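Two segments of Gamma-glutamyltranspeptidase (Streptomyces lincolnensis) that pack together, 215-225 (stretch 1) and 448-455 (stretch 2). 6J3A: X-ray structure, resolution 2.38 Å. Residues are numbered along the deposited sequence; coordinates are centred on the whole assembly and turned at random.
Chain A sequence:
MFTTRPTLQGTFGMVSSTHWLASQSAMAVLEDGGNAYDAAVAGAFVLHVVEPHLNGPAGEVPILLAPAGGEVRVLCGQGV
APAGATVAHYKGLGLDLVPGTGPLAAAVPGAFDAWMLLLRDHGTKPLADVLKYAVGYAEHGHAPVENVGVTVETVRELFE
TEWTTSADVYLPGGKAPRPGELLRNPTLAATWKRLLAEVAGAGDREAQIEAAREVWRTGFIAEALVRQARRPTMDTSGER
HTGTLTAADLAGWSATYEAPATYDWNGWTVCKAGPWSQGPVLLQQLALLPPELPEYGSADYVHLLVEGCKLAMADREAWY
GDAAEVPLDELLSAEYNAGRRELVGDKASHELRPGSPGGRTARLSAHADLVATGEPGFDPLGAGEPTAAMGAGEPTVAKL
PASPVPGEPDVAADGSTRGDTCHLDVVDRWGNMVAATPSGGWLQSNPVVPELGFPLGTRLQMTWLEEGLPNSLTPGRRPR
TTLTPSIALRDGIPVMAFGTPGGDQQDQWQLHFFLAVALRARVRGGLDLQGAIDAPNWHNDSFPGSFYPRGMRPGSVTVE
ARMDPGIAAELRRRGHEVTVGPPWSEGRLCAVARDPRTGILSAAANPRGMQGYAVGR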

# COMPACT_ATOMS: atom_id res chain seq x y z
N VAL A 215 -32.88 0.50 -17.80
CA VAL A 215 -32.90 -0.93 -17.46
C VAL A 215 -33.00 -1.13 -15.94
O VAL A 215 -33.75 -1.98 -15.48
CB VAL A 215 -31.67 -1.65 -18.04
CG1 VAL A 215 -31.56 -3.07 -17.51
CG2 VAL A 215 -31.77 -1.68 -19.56
N TRP A 216 -32.24 -0.35 -15.18
CA TRP A 216 -32.35 -0.36 -13.73
C TRP A 216 -33.73 0.12 -13.27
O TRP A 216 -34.31 -0.43 -12.33
CB TRP A 216 -31.28 0.52 -13.07
CG TRP A 216 -31.33 0.43 -11.58
CD1 TRP A 216 -32.19 1.09 -10.75
CD2 TRP A 216 -30.55 -0.42 -10.73
NE1 TRP A 216 -31.98 0.73 -9.45
CE2 TRP A 216 -30.97 -0.19 -9.40
CE3 TRP A 216 -29.51 -1.33 -10.96
CZ2 TRP A 216 -30.40 -0.85 -8.30
CZ3 TRP A 216 -28.94 -1.98 -9.86
CH2 TRP A 216 -29.40 -1.73 -8.55
N ARG A 217 -34.25 1.13 -13.96
CA ARG A 217 -35.43 1.87 -13.54
C ARG A 217 -36.77 1.27 -13.91
O ARG A 217 -37.72 1.30 -13.12
CB ARG A 217 -35.39 3.26 -14.18
CG ARG A 217 -35.85 4.35 -13.26
CD ARG A 217 -34.82 5.45 -13.22
NE ARG A 217 -34.77 6.18 -14.48
CZ ARG A 217 -34.97 7.49 -14.61
NH1 ARG A 217 -34.89 8.03 -15.82
NH2 ARG A 217 -35.23 8.27 -13.57
N THR A 218 -36.86 0.80 -15.15
CA THR A 218 -38.08 0.21 -15.72
C THR A 218 -37.91 -1.20 -16.28
O THR A 218 -38.91 -1.85 -16.58
CB THR A 218 -38.63 1.09 -16.85
OG1 THR A 218 -37.65 1.20 -17.90
CG2 THR A 218 -38.97 2.49 -16.33
N GLY A 219 -36.66 -1.68 -16.40
CA GLY A 219 -36.35 -2.95 -17.07
C GLY A 219 -36.33 -4.15 -16.14
O GLY A 219 -36.96 -4.15 -15.08
N PHE A 220 -35.59 -5.17 -16.54
CA PHE A 220 -35.59 -6.45 -15.83
C PHE A 220 -35.15 -6.34 -14.36
O PHE A 220 -35.61 -7.11 -13.51
CB PHE A 220 -34.76 -7.50 -16.60
CG PHE A 220 -33.27 -7.44 -16.36
CD1 PHE A 220 -32.45 -6.60 -17.12
CD2 PHE A 220 -32.67 -8.26 -15.40
CE1 PHE A 220 -31.08 -6.56 -16.90
CE2 PHE A 220 -31.30 -8.22 -15.18
CZ PHE A 220 -30.51 -7.37 -15.92
N ILE A 221 -34.28 -5.38 -14.07
CA ILE A 221 -33.79 -5.17 -12.71
C ILE A 221 -34.91 -4.67 -11.82
O ILE A 221 -35.18 -5.24 -10.77
CB ILE A 221 -32.59 -4.19 -12.69
CG1 ILE A 221 -31.37 -4.85 -13.33
CG2 ILE A 221 -32.24 -3.77 -11.26
CD1 ILE A 221 -30.19 -3.91 -13.52
N ALA A 222 -35.55 -3.58 -12.24
CA ALA A 222 -36.69 -3.00 -11.53
C ALA A 222 -37.78 -4.02 -11.24
O ALA A 222 -38.26 -4.13 -10.12
CB ALA A 222 -37.27 -1.85 -12.33
N GLU A 223 -38.17 -4.76 -12.28
CA GLU A 223 -39.17 -5.83 -12.14
C GLU A 223 -38.85 -6.76 -10.98
O GLU A 223 -39.70 -7.00 -10.12
CB GLU A 223 -39.27 -6.62 -13.45
CG GLU A 223 -40.07 -5.89 -14.52
CD GLU A 223 -39.91 -6.45 -15.92
OE1 GLU A 223 -39.24 -7.50 -16.11
OE2 GLU A 223 -40.47 -5.83 -16.85
N ALA A 224 -37.61 -7.23 -10.94
CA ALA A 224 -37.14 -8.14 -9.89
C ALA A 224 -37.11 -7.52 -8.49
O ALA A 224 -37.43 -8.17 -7.49
CB ALA A 224 -35.77 -8.68 -10.26
N LEU A 225 -36.70 -6.26 -8.43
CA LEU A 225 -36.59 -5.54 -7.17
C LEU A 225 -37.96 -5.35 -6.54
O LEU A 225 -38.13 -5.58 -5.33
CB LEU A 225 -35.96 -4.17 -7.41
CG LEU A 225 -34.47 -4.16 -7.73
CD1 LEU A 225 -34.09 -2.83 -8.35
CD2 LEU A 225 -33.63 -4.40 -6.49
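Stretch 2 (448-455) VVPELGFP

A small side chain on a helix can admit a bulky partner, and the packing of residues 448-455 on residues 215-225 illustrates the principle without a single direct hydrogen bond between the stretches. Thr 218 is the first residue to leave helical phi/psi after the first helix, and Gly 219 holds the N-cap position of the second, which runs from Phe 220. Stretch 2 is a turn around residues 450-453 between two short, weakly bonded strand segments: Val 449 O accepts from Leu 452 N (2.9 Å) and Gly 453 N (3.0 Å), and Val 449 N donates to Phe 454 O (3.0 Å). From Val 449 to Leu 452 the chain runs against the second helix, and then turns back; the nearest CA atoms pair Ile 221 with Leu 452 (7.0 Å) and Leu 225 with Val 449 (6.5 Å).

Contact begins at Trp 216, whose CH2 lies 3.9 Å from Phe 454 CE1; the two aromatic rings meet rim to rim, their planes only 4° apart. Past the turn, Leu 452 becomes the common partner. Phe 220 CE2 lies 3.8 Å from Leu 452 CD2, and Ile 221 CG2 lies 3.9 Å from Leu 452 CD1. One helical turn after Phe 220 comes Ala 224, directed toward stretch 2 and closely covered by it. Ala 224 CB lies 3.4 Å from Glu 451 CG, 3.7 Å from Val 449 CG1 and 3.9 Å from Leu 452 CG, so a single methyl is met by three side chains. The carbonyl of Ala 224 adds a polar link: one water donates to Ala 224 O (2.8 Å) and to Glu 451 OE1 (2.7 Å), bridging the stretches. Leu 225 completes the apolar surface, with CG 4.0 Å from Leu 452 CD1 and CD2 4.1 Å from Val 449 CG2. Leu 452 thus contacts four residues of the helix, and the direct contacts described are van der Waals, with one water supplying a polar bridge.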

# COMPACT_ATOMS: atom_id res chain seq x y z
N VAL A 448 -31.53 -11.86 -0.76
CA VAL A 448 -31.12 -11.64 -2.14
C VAL A 448 -32.31 -11.67 -3.09
O VAL A 448 -33.15 -12.55 -3.04
CB VAL A 448 -30.08 -12.71 -2.57
CG1 VAL A 448 -29.88 -12.73 -4.09
CG2 VAL A 448 -28.75 -12.44 -1.87
N VAL A 449 -32.35 -10.68 -3.97
CA VAL A 449 -33.24 -10.69 -5.12
C VAL A 449 -32.73 -11.77 -6.08
O VAL A 449 -31.72 -11.57 -6.76
CB VAL A 449 -33.29 -9.32 -5.83
CG1 VAL A 449 -34.30 -9.34 -6.98
CG2 VAL A 449 -33.60 -8.18 -4.85
N PRO A 450 -33.43 -12.93 -6.13
CA PRO A 450 -32.82 -14.14 -6.70
C PRO A 450 -32.30 -13.98 -8.14
O PRO A 450 -31.20 -14.46 -8.43
CB PRO A 450 -33.93 -15.20 -6.60
CG PRO A 450 -35.20 -14.46 -6.41
CD PRO A 450 -34.87 -13.11 -5.84
N GLU A 451 -33.04 -13.27 -8.99
CA GLU A 451 -32.62 -13.11 -10.40
C GLU A 451 -31.54 -12.04 -10.62
O GLU A 451 -31.02 -11.91 -11.74
CB GLU A 451 -33.81 -12.92 -11.36
CG GLU A 451 -34.86 -11.87 -11.01
CD GLU A 451 -36.00 -12.42 -10.15
OE1 GLU A 451 -35.83 -12.46 -8.91
OE2 GLU A 451 -37.05 -12.80 -10.71
N LEU A 452 -31.18 -11.32 -9.55
CA LEU A 452 -30.13 -10.29 -9.61
C LEU A 452 -28.83 -10.63 -8.88
O LEU A 452 -27.74 -10.27 -9.34
CB LEU A 452 -30.67 -8.97 -9.10
CG LEU A 452 -31.89 -8.43 -9.84
CD1 LEU A 452 -32.23 -7.07 -9.23
CD2 LEU A 452 -31.71 -8.32 -11.36
N GLY A 453 -28.94 -11.28 -7.73
CA GLY A 453 -27.77 -11.70 -6.97
C GLY A 453 -27.46 -10.82 -5.78
O GLY A 453 -26.50 -11.09 -5.07
N PHE A 454 -28.25 -9.77 -5.56
CA PHE A 454 -28.02 -8.85 -4.43
C PHE A 454 -29.36 -8.41 -3.84
O PHE A 454 -30.38 -8.47 -4.52
CB PHE A 454 -27.20 -7.63 -4.87
CG PHE A 454 -27.77 -6.90 -6.04
CD1 PHE A 454 -28.74 -5.92 -5.87
CD2 PHE A 454 -27.36 -7.20 -7.33
CE1 PHE A 454 -29.28 -5.25 -6.96
CE2 PHE A 454 -27.89 -6.54 -8.43
CZ PHE A 454 -28.85 -5.56 -8.24
N PRO A 455 -29.35 -7.94 -2.57
CA PRO A 455 -30.56 -7.48 -1.90
C PRO A 455 -30.83 -5.98 -1.99
O PRO A 455 -29.98 -5.20 -2.41
CB PRO A 455 -30.28 -7.84 -0.44
CG PRO A 455 -28.80 -7.70 -0.29
CD PRO A 455 -28.19 -7.89 -1.65
O HOH W 1 -37.72 -10.91 -7.65